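Local structure of copper homeostasis protein CutC (Streptococcus agalactiae, 2BDQ) at residues I2-C7 and Q203-I209; N67-N71 and G96-S100; I22-C28 and I55-M60. The protein is a TIM-barrel protein of the CutC family that probably takes part in copper homeostasis and may bind copper ions. All coordinates share one frame; numbering follows the deposited sequence.

In the fold
Interactions 1 and 3 belong to one closed parallel barrel, in which strands 3-9 and 24-28 are neighbours: interaction 1 joins the first strand to the last, interaction 3 the second to the third. Their centres lie about 10 Å apart and they touch directly, with Arg24 NH2 2.8 Å from Gln203 OE1, Phe6 O 2.8 Å from Glu26 N and Glu26 OE1 packed on His205 CE1. Glu5, Arg24, Glu26 and His205 thereby form one polar cluster within the barrel. Interaction 2 ties two loops that follow barrel strands, with its centre about 25 Å from that of interaction 1 and 23 Å from that of interaction 3, across the chain's centre from both.

Interaction 1: residues I2-C7 and Q203-I209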
ATOM      1  N   ILE A   2      22.592  17.440  11.489  1.00 28.72           N
ATOM      2  CA  ILE A   2      21.931  16.966  10.275  1.00 26.77           C
ATOM      3  C   ILE A   2      20.587  16.355  10.670  1.00 26.49           C
ATOM      4  O   ILE A   2      20.506  15.558  11.607  1.00 25.54           O
ATOM      5  CB  ILE A   2      22.765  15.887   9.536  1.00 28.25           C
ATOM      6  CG1 ILE A   2      24.132  16.450   9.154  1.00 27.15           C
ATOM      7  CG2 ILE A   2      22.047  15.439   8.264  1.00 25.42           C
ATOM      8  CD1 ILE A   2      24.050  17.675   8.272  1.00 28.64           C
ATOM      9  N   LEU A   3      19.535  16.736   9.955  1.00 25.46           N
ATOM     10  CA  LEU A   3      18.196  16.229  10.233  1.00 23.59           C
ATOM     11  C   LEU A   3      18.018  14.901   9.497  1.00 22.40           C
ATOM     12  O   LEU A   3      18.192  14.835   8.283  1.00 21.66           O
ATOM     13  CB  LEU A   3      17.165  17.257   9.758  1.00 25.19           C
ATOM     14  CG  LEU A   3      15.700  17.168  10.193  1.00 27.42           C
ATOM     15  CD1 LEU A   3      15.056  18.546  10.028  1.00 28.10           C
ATOM     16  CD2 LEU A   3      14.960  16.119   9.366  1.00 26.67           C
ATOM     17  N   ARG A   4      17.694  13.842  10.232  1.00 21.35           N
ATOM     18  CA  ARG A   4      17.502  12.530   9.619  1.00 22.13           C
ATOM     19  C   ARG A   4      16.040  12.116   9.504  1.00 20.83           C
ATOM     20  O   ARG A   4      15.278  12.217  10.465  1.00 20.85           O
ATOM     21  CB  ARG A   4      18.270  11.456  10.393  1.00 23.09           C
ATOM     22  CG  ARG A   4      19.759  11.424  10.072  1.00 27.47           C
ATOM     23  CD  ARG A   4      20.453  10.232  10.734  1.00 28.89           C
ATOM     24  NE  ARG A   4      20.770  10.484  12.135  1.00 31.20           N
ATOM     25  CZ  ARG A   4      21.421   9.623  12.914  1.00 33.16           C
ATOM     26  NH1 ARG A   4      21.674   9.935  14.178  1.00 32.58           N
ATOM     27  NH2 ARG A   4      21.815   8.446  12.429  1.00 34.10           N
ATOM     28  N   GLU A   5      15.661  11.647   8.318  1.00 21.22           N
ATOM     29  CA  GLU A   5      14.296  11.205   8.040  1.00 19.99           C
ATOM     30  C   GLU A   5      14.247   9.709   7.748  1.00 20.14           C
ATOM     31  O   GLU A   5      14.923   9.211   6.846  1.00 20.97           O
ATOM     32  CB  GLU A   5      13.734  11.971   6.840  1.00 17.92           C
ATOM     33  CG  GLU A   5      12.377  11.480   6.347  1.00 19.56           C
ATOM     34  CD  GLU A   5      11.839  12.313   5.187  1.00 21.29           C
ATOM     35  OE1 GLU A   5      11.585  13.523   5.395  1.00 20.15           O
ATOM     36  OE2 GLU A   5      11.673  11.761   4.069  1.00 18.99           O
ATOM     37  N   PHE A   6      13.441   8.990   8.511  1.00 19.19           N
ATOM     38  CA  PHE A   6      13.307   7.563   8.306  1.00 18.83           C
ATOM     39  C   PHE A   6      12.149   7.230   7.355  1.00 18.08           C
ATOM     40  O   PHE A   6      11.030   7.714   7.532  1.00 17.16           O
ATOM     41  CB  PHE A   6      13.108   6.873   9.651  1.00 18.70           C
ATOM     42  CG  PHE A   6      12.827   5.412   9.538  1.00 20.05           C
ATOM     43  CD1 PHE A   6      11.586   4.902   9.905  1.00 20.86           C
ATOM     44  CD2 PHE A   6      13.792   4.543   9.052  1.00 21.27           C
ATOM     45  CE1 PHE A   6      11.312   3.538   9.784  1.00 20.91           C
ATOM     46  CE2 PHE A   6      13.529   3.179   8.927  1.00 21.77           C
ATOM     47  CZ  PHE A   6      12.289   2.677   9.296  1.00 20.28           C
ATOM     48  N   CYS A   7      12.439   6.412   6.345  1.00 17.77           N
ATOM     49  CA  CYS A   7      11.456   5.989   5.352  1.00 17.73           C
ATOM     50  C   CYS A   7      10.842   4.675   5.841  1.00 17.30           C
ATOM     51  O   CYS A   7      11.512   3.643   5.881  1.00 17.27           O
ATOM     52  CB  CYS A   7      12.146   5.785   3.995  1.00 20.86           C
ATOM     53  SG  CYS A   7      11.048   5.310   2.615  1.00 23.53           S
ATOM     54  N   GLN A 203      19.796  17.567   5.374  1.00 21.51           N
ATOM     55  CA  GLN A 203      18.757  16.567   5.633  1.00 21.49           C
ATOM     56  C   GLN A 203      18.994  15.282   4.843  1.00 20.46           C
ATOM     57  O   GLN A 203      19.277  15.316   3.648  1.00 19.96           O
ATOM     58  CB  GLN A 203      17.383  17.138   5.286  1.00 20.48           C
ATOM     59  CG  GLN A 203      17.104  18.465   5.969  1.00 21.52           C
ATOM     60  CD  GLN A 203      15.638  18.840   5.908  1.00 23.21           C
ATOM     61  OE1 GLN A 203      14.777  18.091   6.373  1.00 21.80           O
ATOM     62  NE2 GLN A 203      15.346  20.005   5.341  1.00 21.99           N
ATOM     63  N   ALA A 204      18.869  14.146   5.519  1.00 19.96           N
ATOM     64  CA  ALA A 204      19.085  12.857   4.882  1.00 19.61           C
ATOM     65  C   ALA A 204      17.887  11.935   5.071  1.00 19.94           C
ATOM     66  O   ALA A 204      17.318  11.847   6.161  1.00 20.42           O
ATOM     67  CB  ALA A 204      20.344  12.207   5.443  1.00 18.28           C
ATOM     68  N   HIS A 205      17.537  11.237   3.994  1.00 19.34           N
ATOM     69  CA  HIS A 205      16.407  10.315   3.954  1.00 18.82           C
ATOM     70  C   HIS A 205      16.899   8.897   3.678  1.00 19.10           C
ATOM     71  O   HIS A 205      17.806   8.698   2.873  1.00 17.28           O
ATOM     72  CB  HIS A 205      15.464  10.760   2.832  1.00 18.94           C
ATOM     73  CG  HIS A 205      14.378   9.783   2.509  1.00 18.27           C
ATOM     74  ND1 HIS A 205      13.086   9.929   2.967  1.00 17.65           N
ATOM     75  CD2 HIS A 205      14.366   8.698   1.697  1.00 17.95           C
ATOM     76  CE1 HIS A 205      12.326   8.987   2.447  1.00 18.47           C
ATOM     77  NE2 HIS A 205      13.077   8.226   1.670  1.00 20.35           N
ATOM     78  N   GLY A 206      16.292   7.914   4.334  1.00 19.46           N
ATOM     79  CA  GLY A 206      16.700   6.541   4.104  1.00 23.08           C
ATOM     80  C   GLY A 206      16.025   5.504   4.982  1.00 26.04           C
ATOM     81  O   GLY A 206      15.547   5.813   6.082  1.00 26.24           O
ATOM     82  N   THR A 207      15.971   4.267   4.491  1.00 27.51           N
ATOM     83  CA  THR A 207      15.375   3.175   5.254  1.00 29.57           C
ATOM     84  C   THR A 207      16.377   2.684   6.291  1.00 31.96           C
ATOM     85  O   THR A 207      15.995   2.121   7.314  1.00 33.54           O
ATOM     86  CB  THR A 207      14.986   1.983   4.360  1.00 30.09           C
ATOM     87  OG1 THR A 207      16.082   1.642   3.498  1.00 29.75           O
ATOM     88  CG2 THR A 207      13.759   2.314   3.533  1.00 30.49           C
ATOM     89  N   ARG A 208      17.661   2.896   6.021  1.00 33.46           N
ATOM     90  CA  ARG A 208      18.705   2.485   6.955  1.00 36.08           C
ATOM     91  C   ARG A 208      19.513   3.708   7.386  1.00 35.98           C
ATOM     92  O   ARG A 208      20.742   3.654   7.456  1.00 34.81           O
ATOM     93  CB  ARG A 208      19.647   1.469   6.307  1.00 37.98           C
ATOM     94  CG  ARG A 208      18.968   0.399   5.482  1.00 40.14           C
ATOM     95  CD  ARG A 208      19.888  -0.793   5.312  1.00 44.32           C
ATOM     96  NE  ARG A 208      19.467  -1.655   4.215  1.00 47.41           N
ATOM     97  CZ  ARG A 208      19.652  -1.366   2.931  1.00 49.29           C
ATOM     98  NH1 ARG A 208      20.259  -0.235   2.588  1.00 50.09           N
ATOM     99  NH2 ARG A 208      19.231  -2.202   1.991  1.00 50.10           N
ATOM    100  N   ILE A 209      18.811   4.802   7.669  1.00 36.40           N
ATOM    101  CA  ILE A 209      19.440   6.055   8.073  1.00 38.24           C
ATOM    102  C   ILE A 209      20.082   5.939   9.460  1.00 39.11           C
ATOM    103  O   ILE A 209      20.996   6.692   9.798  1.00 38.87           O
ATOM    104  CB  ILE A 209      18.395   7.214   8.064  1.00 38.60           C
ATOM    105  CG1 ILE A 209      19.103   8.571   8.064  1.00 37.35           C
ATOM    106  CG2 ILE A 209      17.452   7.093   9.258  1.00 39.07           C
ATOM    107  CD1 ILE A 209      19.831   8.873   6.769  1.00 35.66           C
TER
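Glu5 and His205 meet on the inner face of two neighbouring parallel strands, where His205 ND1 donates to Glu5 OE2 over 2.6 Å. The donor reaches the anti side of the carboxylate, which stands nearly perpendicular to the imidazole (81° between planes) while OE2 stays close to the ring plane. Paired across the ladder, Glu5 and His205 leave from the same face, and an extended Glu5 chain, CG anti to the backbone N, brings OE2 to the ring. The other carboxylate oxygen, OE1, is held by a salt bridge to Arg24 NE, so both oxygens of this buried acid have partners. Cys7 lies beyond the imidazole, its CB 3.5 Å from His205 NE2 and its SG oblique to the ring. Beneath these groups the backbones form a regular parallel ladder: Ala204 N donates to Leu3 O, Glu5 N to Ala204 O at 2.7 Å, and Gly206 N to Glu5 O. These bonds join the first strand to the eighth and close the TIM barrel. Cys7 N reaches Gly206 O at 3.2 Å from well above the carbonyl plane. Gln203 lies alongside Leu3, its OE1 3.6 Å from Leu3 CD2; Gln203 OE1 accepts from Arg24 NH2, and Gln203 NE2 donates to Glu180 OE2. On the outer face Arg4 CD rests 3.4 Å from Ile209 CG1, and the bend at chi3 (-81°) carries the guanidinium round to the Ile209 carbonyl, where NH2 donates to O over 3.3 Å. The edge of the Phe6 ring meets another carbonyl, with CE2 3.1 Å from Thr207 O.

Interaction 2: residues N67-N71 and G96-S100; sequences NFVYN and GILTS
This is a contact between two loops, one running from strand 56-60 to helix 72-87 and the other leaving strand 92-95, held by one direct backbone hydrogen bond and by side chains laid along the facing chain. Leu98 N donates to Phe68 O at 2.8 Å, almost straight at the hydrogen (173°), although it comes from above the carbonyl plane. Next to this bond, Phe68 and Leu98 run side by side in the same direction, with Phe68 CB 4.0 Å from Leu98 CG; the phenyl ring goes on to meet His124. Val69 turns CG2 to the Leu98 carbonyl, 3.5 Å from its O. Tyr70 approaches edge-on: its CE1 is 3.3 Å from Gly96 O, and CD1 touches Ile97 CG2 at 3.8 Å. With CG anti to the carbonyl carbon (chi1 -53°), the ring also turns one face to the Phe68 carbonyl carbon. Its hydroxyl accepts from a water 3.0 Å from OH, which in turn takes a weak bond from Gly96 N. Ile97 packs its side chain on helix 106-116. Such pairing of successive beta-alpha loops belongs to the C-terminal mouth of a TIM barrel, the end where barrels of this fold commonly carry their functional sites.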
ATOM      1  N   ASN A  67       5.546   5.084 -13.457  1.00 20.12           N
ATOM      2  CA  ASN A  67       5.569   6.482 -13.901  1.00 21.27           C
ATOM      3  C   ASN A  67       5.090   7.521 -12.914  1.00 19.15           C
ATOM      4  O   ASN A  67       4.460   7.208 -11.916  1.00 17.30           O
ATOM      5  CB  ASN A  67       4.678   6.660 -15.136  1.00 24.03           C
ATOM      6  CG  ASN A  67       5.417   6.477 -16.424  1.00 29.60           C
ATOM      7  OD1 ASN A  67       4.816   6.527 -17.502  1.00 31.33           O
ATOM      8  ND2 ASN A  67       6.728   6.272 -16.338  1.00 32.96           N
ATOM      9  N   PHE A  68       5.370   8.775 -13.265  1.00 17.89           N
ATOM     10  CA  PHE A  68       4.939   9.930 -12.506  1.00 17.63           C
ATOM     11  C   PHE A  68       4.047  10.748 -13.450  1.00 17.57           C
ATOM     12  O   PHE A  68       3.801  11.933 -13.230  1.00 18.29           O
ATOM     13  CB  PHE A  68       6.143  10.758 -12.026  1.00 17.22           C
ATOM     14  CG  PHE A  68       7.054  10.008 -11.096  1.00 15.56           C
ATOM     15  CD1 PHE A  68       6.591   9.563  -9.857  1.00 14.70           C
ATOM     16  CD2 PHE A  68       8.355   9.683 -11.485  1.00 14.36           C
ATOM     17  CE1 PHE A  68       7.408   8.795  -9.022  1.00 15.71           C
ATOM     18  CE2 PHE A  68       9.176   8.917 -10.658  1.00 13.58           C
ATOM     19  CZ  PHE A  68       8.705   8.469  -9.425  1.00 14.57           C
ATOM     20  N   VAL A  69       3.574  10.102 -14.514  1.00 16.21           N
ATOM     21  CA  VAL A  69       2.692  10.757 -15.479  1.00 15.91           C
ATOM     22  C   VAL A  69       1.318  10.190 -15.169  1.00 15.84           C
ATOM     23  O   VAL A  69       0.963   9.106 -15.639  1.00 15.88           O
ATOM     24  CB  VAL A  69       3.068  10.405 -16.941  1.00 15.44           C
ATOM     25  CG1 VAL A  69       2.278  11.281 -17.905  1.00 13.14           C
ATOM     26  CG2 VAL A  69       4.554  10.585 -17.156  1.00 15.90           C
ATOM     27  N   TYR A  70       0.549  10.923 -14.371  1.00 16.60           N
ATOM     28  CA  TYR A  70      -0.765  10.461 -13.951  1.00 16.60           C
ATOM     29  C   TYR A  70      -1.937  10.912 -14.801  1.00 17.11           C
ATOM     30  O   TYR A  70      -1.975  12.041 -15.288  1.00 16.10           O
ATOM     31  CB  TYR A  70      -1.019  10.875 -12.496  1.00 17.48           C
ATOM     32  CG  TYR A  70       0.070  10.464 -11.535  1.00 18.22           C
ATOM     33  CD1 TYR A  70       0.923  11.414 -10.967  1.00 18.15           C
ATOM     34  CD2 TYR A  70       0.259   9.126 -11.200  1.00 17.33           C
ATOM     35  CE1 TYR A  70       1.943  11.033 -10.086  1.00 19.50           C
ATOM     36  CE2 TYR A  70       1.267   8.732 -10.328  1.00 18.89           C
ATOM     37  CZ  TYR A  70       2.108   9.681  -9.775  1.00 20.13           C
ATOM     38  OH  TYR A  70       3.117   9.259  -8.936  1.00 19.31           O
ATOM     39  N   ASN A  71      -2.904  10.013 -14.962  1.00 18.03           N
ATOM     40  CA  ASN A  71      -4.102  10.318 -15.720  1.00 19.16           C
ATOM     41  C   ASN A  71      -5.099  10.998 -14.774  1.00 19.46           C
ATOM     42  O   ASN A  71      -4.873  11.070 -13.559  1.00 18.68           O
ATOM     43  CB  ASN A  71      -4.685   9.036 -16.337  1.00 18.81           C
ATOM     44  CG  ASN A  71      -5.101   8.004 -15.298  1.00 18.75           C
ATOM     45  OD1 ASN A  71      -5.121   6.810 -15.578  1.00 21.70           O
ATOM     46  ND2 ASN A  71      -5.446   8.460 -14.105  1.00 18.11           N
ATOM     47  N   GLY A  96       4.925  13.878  -6.542  1.00 16.56           N
ATOM     48  CA  GLY A  96       5.761  14.206  -7.682  1.00 16.12           C
ATOM     49  C   GLY A  96       5.038  13.872  -8.962  1.00 15.95           C
ATOM     50  O   GLY A  96       4.666  12.720  -9.187  1.00 15.68           O
ATOM     51  N   ILE A  97       4.828  14.879  -9.800  1.00 15.49           N
ATOM     52  CA  ILE A  97       4.134  14.677 -11.061  1.00 15.11           C
ATOM     53  C   ILE A  97       4.983  15.205 -12.217  1.00 16.26           C
ATOM     54  O   ILE A  97       5.455  16.340 -12.183  1.00 15.20           O
ATOM     55  CB  ILE A  97       2.783  15.419 -11.077  1.00 15.34           C
ATOM     56  CG1 ILE A  97       2.066  15.242  -9.739  1.00 15.54           C
ATOM     57  CG2 ILE A  97       1.905  14.875 -12.198  1.00 15.40           C
ATOM     58  CD1 ILE A  97       0.799  16.090  -9.610  1.00 15.14           C
ATOM     59  N   LEU A  98       5.158  14.382 -13.245  1.00 16.23           N
ATOM     60  CA  LEU A  98       5.944  14.771 -14.410  1.00 17.40           C
ATOM     61  C   LEU A  98       5.163  14.588 -15.693  1.00 17.47           C
ATOM     62  O   LEU A  98       4.254  13.775 -15.758  1.00 18.89           O
ATOM     63  CB  LEU A  98       7.214  13.930 -14.513  1.00 16.29           C
ATOM     64  CG  LEU A  98       8.213  13.928 -13.358  1.00 17.47           C
ATOM     65  CD1 LEU A  98       9.350  12.990 -13.721  1.00 14.27           C
ATOM     66  CD2 LEU A  98       8.731  15.333 -13.086  1.00 17.31           C
ATOM     67  N   THR A  99       5.544  15.343 -16.717  1.00 19.73           N
ATOM     68  CA  THR A  99       4.913  15.260 -18.028  1.00 20.70           C
ATOM     69  C   THR A  99       5.622  14.150 -18.797  1.00 21.54           C
ATOM     70  O   THR A  99       6.673  13.667 -18.369  1.00 20.35           O
ATOM     71  CB  THR A  99       5.082  16.581 -18.821  1.00 22.19           C
ATOM     72  OG1 THR A  99       6.481  16.829 -19.043  1.00 22.20           O
ATOM     73  CG2 THR A  99       4.482  17.753 -18.051  1.00 19.17           C
ATOM     74  N   SER A 100       5.048  13.763 -19.935  1.00 23.00           N
ATOM     75  CA  SER A 100       5.615  12.717 -20.775  1.00 25.07           C
ATOM     76  C   SER A 100       7.046  13.039 -21.197  1.00 25.89           C
ATOM     77  O   SER A 100       7.823  12.137 -21.518  1.00 25.97           O
ATOM     78  CB  SER A 100       4.744  12.504 -22.015  1.00 26.44           C
ATOM     79  OG  SER A 100       4.703  13.674 -22.823  1.00 32.54           O
TER
HETATM   80  O   HOH W   1       3.585  11.126  -6.590  1.00 13.60           O

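Interaction 3: residues I22-C28 and I55-M60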
ATOM      1  N   ILE A  22      16.058  10.568  15.125  1.00 30.34           N
ATOM      2  CA  ILE A  22      15.174  10.680  13.973  1.00 29.03           C
ATOM      3  C   ILE A  22      14.111  11.728  14.254  1.00 27.90           C
ATOM      4  O   ILE A  22      13.307  11.576  15.172  1.00 27.67           O
ATOM      5  CB  ILE A  22      14.512   9.331  13.655  1.00 28.88           C
ATOM      6  CG1 ILE A  22      15.584   8.357  13.154  1.00 29.15           C
ATOM      7  CG2 ILE A  22      13.396   9.521  12.626  1.00 25.81           C
ATOM      8  CD1 ILE A  22      15.077   6.975  12.827  1.00 29.48           C
ATOM      9  N   SER A  23      14.109  12.799  13.471  1.00 26.98           N
ATOM     10  CA  SER A  23      13.139  13.859  13.699  1.00 26.98           C
ATOM     11  C   SER A  23      11.889  13.756  12.833  1.00 25.29           C
ATOM     12  O   SER A  23      10.852  14.317  13.172  1.00 24.19           O
ATOM     13  CB  SER A  23      13.799  15.232  13.509  1.00 28.73           C
ATOM     14  OG  SER A  23      14.423  15.348  12.240  1.00 33.33           O
ATOM     15  N   ARG A  24      11.970  13.015  11.738  1.00 24.03           N
ATOM     16  CA  ARG A  24      10.824  12.897  10.856  1.00 22.78           C
ATOM     17  C   ARG A  24      10.795  11.546  10.164  1.00 22.37           C
ATOM     18  O   ARG A  24      11.825  10.893   9.992  1.00 19.09           O
ATOM     19  CB  ARG A  24      10.890  14.016   9.819  1.00 22.82           C
ATOM     20  CG  ARG A  24       9.632  14.286   9.045  1.00 20.93           C
ATOM     21  CD  ARG A  24       9.798  15.588   8.272  1.00 21.66           C
ATOM     22  NE  ARG A  24      10.864  15.480   7.287  1.00 21.70           N
ATOM     23  CZ  ARG A  24      11.809  16.396   7.083  1.00 21.00           C
ATOM     24  NH1 ARG A  24      11.842  17.513   7.798  1.00 20.05           N
ATOM     25  NH2 ARG A  24      12.734  16.188   6.154  1.00 21.33           N
ATOM     26  N   VAL A  25       9.602  11.129   9.769  1.00 21.92           N
ATOM     27  CA  VAL A  25       9.450   9.864   9.081  1.00 21.65           C
ATOM     28  C   VAL A  25       8.591  10.074   7.849  1.00 21.03           C
ATOM     29  O   VAL A  25       7.646  10.866   7.867  1.00 22.30           O
ATOM     30  CB  VAL A  25       8.832   8.787  10.027  1.00 21.63           C
ATOM     31  CG1 VAL A  25       7.893   9.444  10.993  1.00 24.18           C
ATOM     32  CG2 VAL A  25       8.099   7.725   9.226  1.00 18.94           C
ATOM     33  N   GLU A  26       8.959   9.404   6.762  1.00 18.66           N
ATOM     34  CA  GLU A  26       8.186   9.490   5.538  1.00 19.17           C
ATOM     35  C   GLU A  26       7.296   8.260   5.604  1.00 18.34           C
ATOM     36  O   GLU A  26       7.783   7.132   5.535  1.00 16.88           O
ATOM     37  CB  GLU A  26       9.070   9.416   4.290  1.00 20.01           C
ATOM     38  CG  GLU A  26       8.264   9.567   2.996  1.00 23.89           C
ATOM     39  CD  GLU A  26       9.062   9.264   1.740  1.00 27.04           C
ATOM     40  OE1 GLU A  26       9.569   8.128   1.608  1.00 29.14           O
ATOM     41  OE2 GLU A  26       9.175  10.161   0.872  1.00 30.26           O
ATOM     42  N   LEU A  27       5.996   8.484   5.753  1.00 18.21           N
ATOM     43  CA  LEU A  27       5.041   7.393   5.862  1.00 19.51           C
ATOM     44  C   LEU A  27       4.468   6.966   4.507  1.00 19.64           C
ATOM     45  O   LEU A  27       3.885   7.765   3.782  1.00 18.61           O
ATOM     46  CB  LEU A  27       3.889   7.807   6.795  1.00 19.68           C
ATOM     47  CG  LEU A  27       3.082   6.753   7.568  1.00 20.22           C
ATOM     48  CD1 LEU A  27       1.687   7.278   7.878  1.00 15.94           C
ATOM     49  CD2 LEU A  27       2.967   5.491   6.747  1.00 21.61           C
ATOM     50  N   CYS A  28       4.649   5.699   4.165  1.00 20.83           N
ATOM     51  CA  CYS A  28       4.098   5.168   2.932  1.00 22.35           C
ATOM     52  C   CYS A  28       3.958   3.660   3.044  1.00 21.82           C
ATOM     53  O   CYS A  28       4.205   3.080   4.105  1.00 20.78           O
ATOM     54  CB  CYS A  28       4.959   5.554   1.716  1.00 25.88           C
ATOM     55  SG  CYS A  28       6.756   5.550   1.929  1.00 30.20           S
ATOM     56  N   ILE A  55       7.689  13.187  16.868  1.00 25.93           N
ATOM     57  CA  ILE A  55       8.326  13.116  15.562  1.00 26.03           C
ATOM     58  C   ILE A  55       7.321  13.476  14.469  1.00 24.48           C
ATOM     59  O   ILE A  55       6.160  13.065  14.518  1.00 22.79           O
ATOM     60  CB  ILE A  55       8.932  11.717  15.315  1.00 26.36           C
ATOM     61  CG1 ILE A  55       9.334  11.571  13.854  1.00 28.33           C
ATOM     62  CG2 ILE A  55       7.947  10.648  15.725  1.00 29.99           C
ATOM     63  CD1 ILE A  55      10.016  10.267  13.543  1.00 29.89           C
ATOM     64  N   SER A  56       7.774  14.270  13.501  1.00 23.66           N
ATOM     65  CA  SER A  56       6.930  14.716  12.395  1.00 21.67           C
ATOM     66  C   SER A  56       6.693  13.598  11.399  1.00 19.08           C
ATOM     67  O   SER A  56       7.477  12.653  11.310  1.00 16.43           O
ATOM     68  CB  SER A  56       7.575  15.904  11.678  1.00 22.07           C
ATOM     69  OG  SER A  56       7.755  16.986  12.573  1.00 26.86           O
ATOM     70  N   VAL A  57       5.618  13.741  10.632  1.00 18.27           N
ATOM     71  CA  VAL A  57       5.220  12.745   9.648  1.00 16.72           C
ATOM     72  C   VAL A  57       4.935  13.315   8.270  1.00 14.76           C
ATOM     73  O   VAL A  57       4.051  14.143   8.120  1.00 14.36           O
ATOM     74  CB  VAL A  57       3.943  12.025  10.108  1.00 18.38           C
ATOM     75  CG1 VAL A  57       3.609  10.882   9.153  1.00 15.92           C
ATOM     76  CG2 VAL A  57       4.117  11.524  11.528  1.00 19.37           C
ATOM     77  N   ALA A  58       5.672  12.858   7.264  1.00 14.50           N
ATOM     78  CA  ALA A  58       5.462  13.306   5.890  1.00 13.90           C
ATOM     79  C   ALA A  58       4.766  12.148   5.174  1.00 14.65           C
ATOM     80  O   ALA A  58       5.337  11.067   5.033  1.00 15.07           O
ATOM     81  CB  ALA A  58       6.802  13.617   5.220  1.00 12.53           C
ATOM     82  N   VAL A  59       3.531  12.363   4.732  1.00 14.84           N
ATOM     83  CA  VAL A  59       2.769  11.310   4.068  1.00 14.17           C
ATOM     84  C   VAL A  59       2.949  11.248   2.556  1.00 14.90           C
ATOM     85  O   VAL A  59       2.821  12.255   1.853  1.00 14.20           O
ATOM     86  CB  VAL A  59       1.256  11.439   4.390  1.00 13.61           C
ATOM     87  CG1 VAL A  59       0.464  10.360   3.663  1.00  9.96           C
ATOM     88  CG2 VAL A  59       1.047  11.323   5.890  1.00 12.33           C
HETATM   89  N   MSE A  60       3.240  10.048   2.064  1.00 16.36           N
HETATM   90  CA  MSE A  60       3.424   9.820   0.637  1.00 17.75           C
HETATM   91  C   MSE A  60       2.104   9.889  -0.121  1.00 17.05           C
HETATM   92  O   MSE A  60       1.116   9.253   0.254  1.00 16.28           O
HETATM   93  CB  MSE A  60       4.067   8.448   0.389  1.00 22.17           C
HETATM   94  CG  MSE A  60       5.485   8.513  -0.149  1.00 30.14           C
HETATM   95 SE   MSE A  60       5.498   9.101  -1.999  1.00 35.92          SE
HETATM   96  CE  MSE A  60       6.893   7.946  -2.674  1.00 36.37           C
TER
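Strands 24-28 and 56-60 form the two strands of a right-handed beta-alpha-beta unit, linked through helix 40-52, and at their start Ile55 wedges its side chain against Ile22 and Val25. Ile55 CD1 presses on Val25 CG1 at 3.4 Å, tighter than usual for two carbons, with the two side chains crossing at about a right angle. Ile55 CD1 also touches Ile22 CG2 at 3.6 Å, these two side chains lying side by side and pointing the same way. With CG1 anti to the backbone N (chi1 168°) and the chain extended beyond it, Ile55 reaches these partners and lays its CG1 3.2 Å from Ser23 O.

Ser23 O accepts from Ser56 N, the first rung of a parallel ladder in which donors alternate between the strands: Val25 N to Ser56 O, Ala58 N to Val25 O, Leu27 N to Ala58 O and Met60 N to Leu27 O. The Ala58 N bond is close to straight, 176° at the hydrogen and 2.9 Å from Val25 O. In the TIM barrel these are the second and third strands, and the side chains alternate between its two faces. Val25, Leu27, Val57 and Val59 face outward; Leu27 CB meets Val57 CG1 at 3.9 Å, and Leu50 of helix 40-52 covers Val25 and Val57. Arg24, Glu26, Ser56 and Ala58 face inward. Arg24 CG packs on Ser56 CB at 3.7 Å before the chain bends at chi3 (63°) and takes the guanidinium to Glu5 and Gln203. Glu26 crosses the selenomethionine Met60 obliquely, its CD 4.1 Å from Met60 CG, and Met60 CB is pressed to 3.3 Å from Cys28 CB, closer than usual for two carbons.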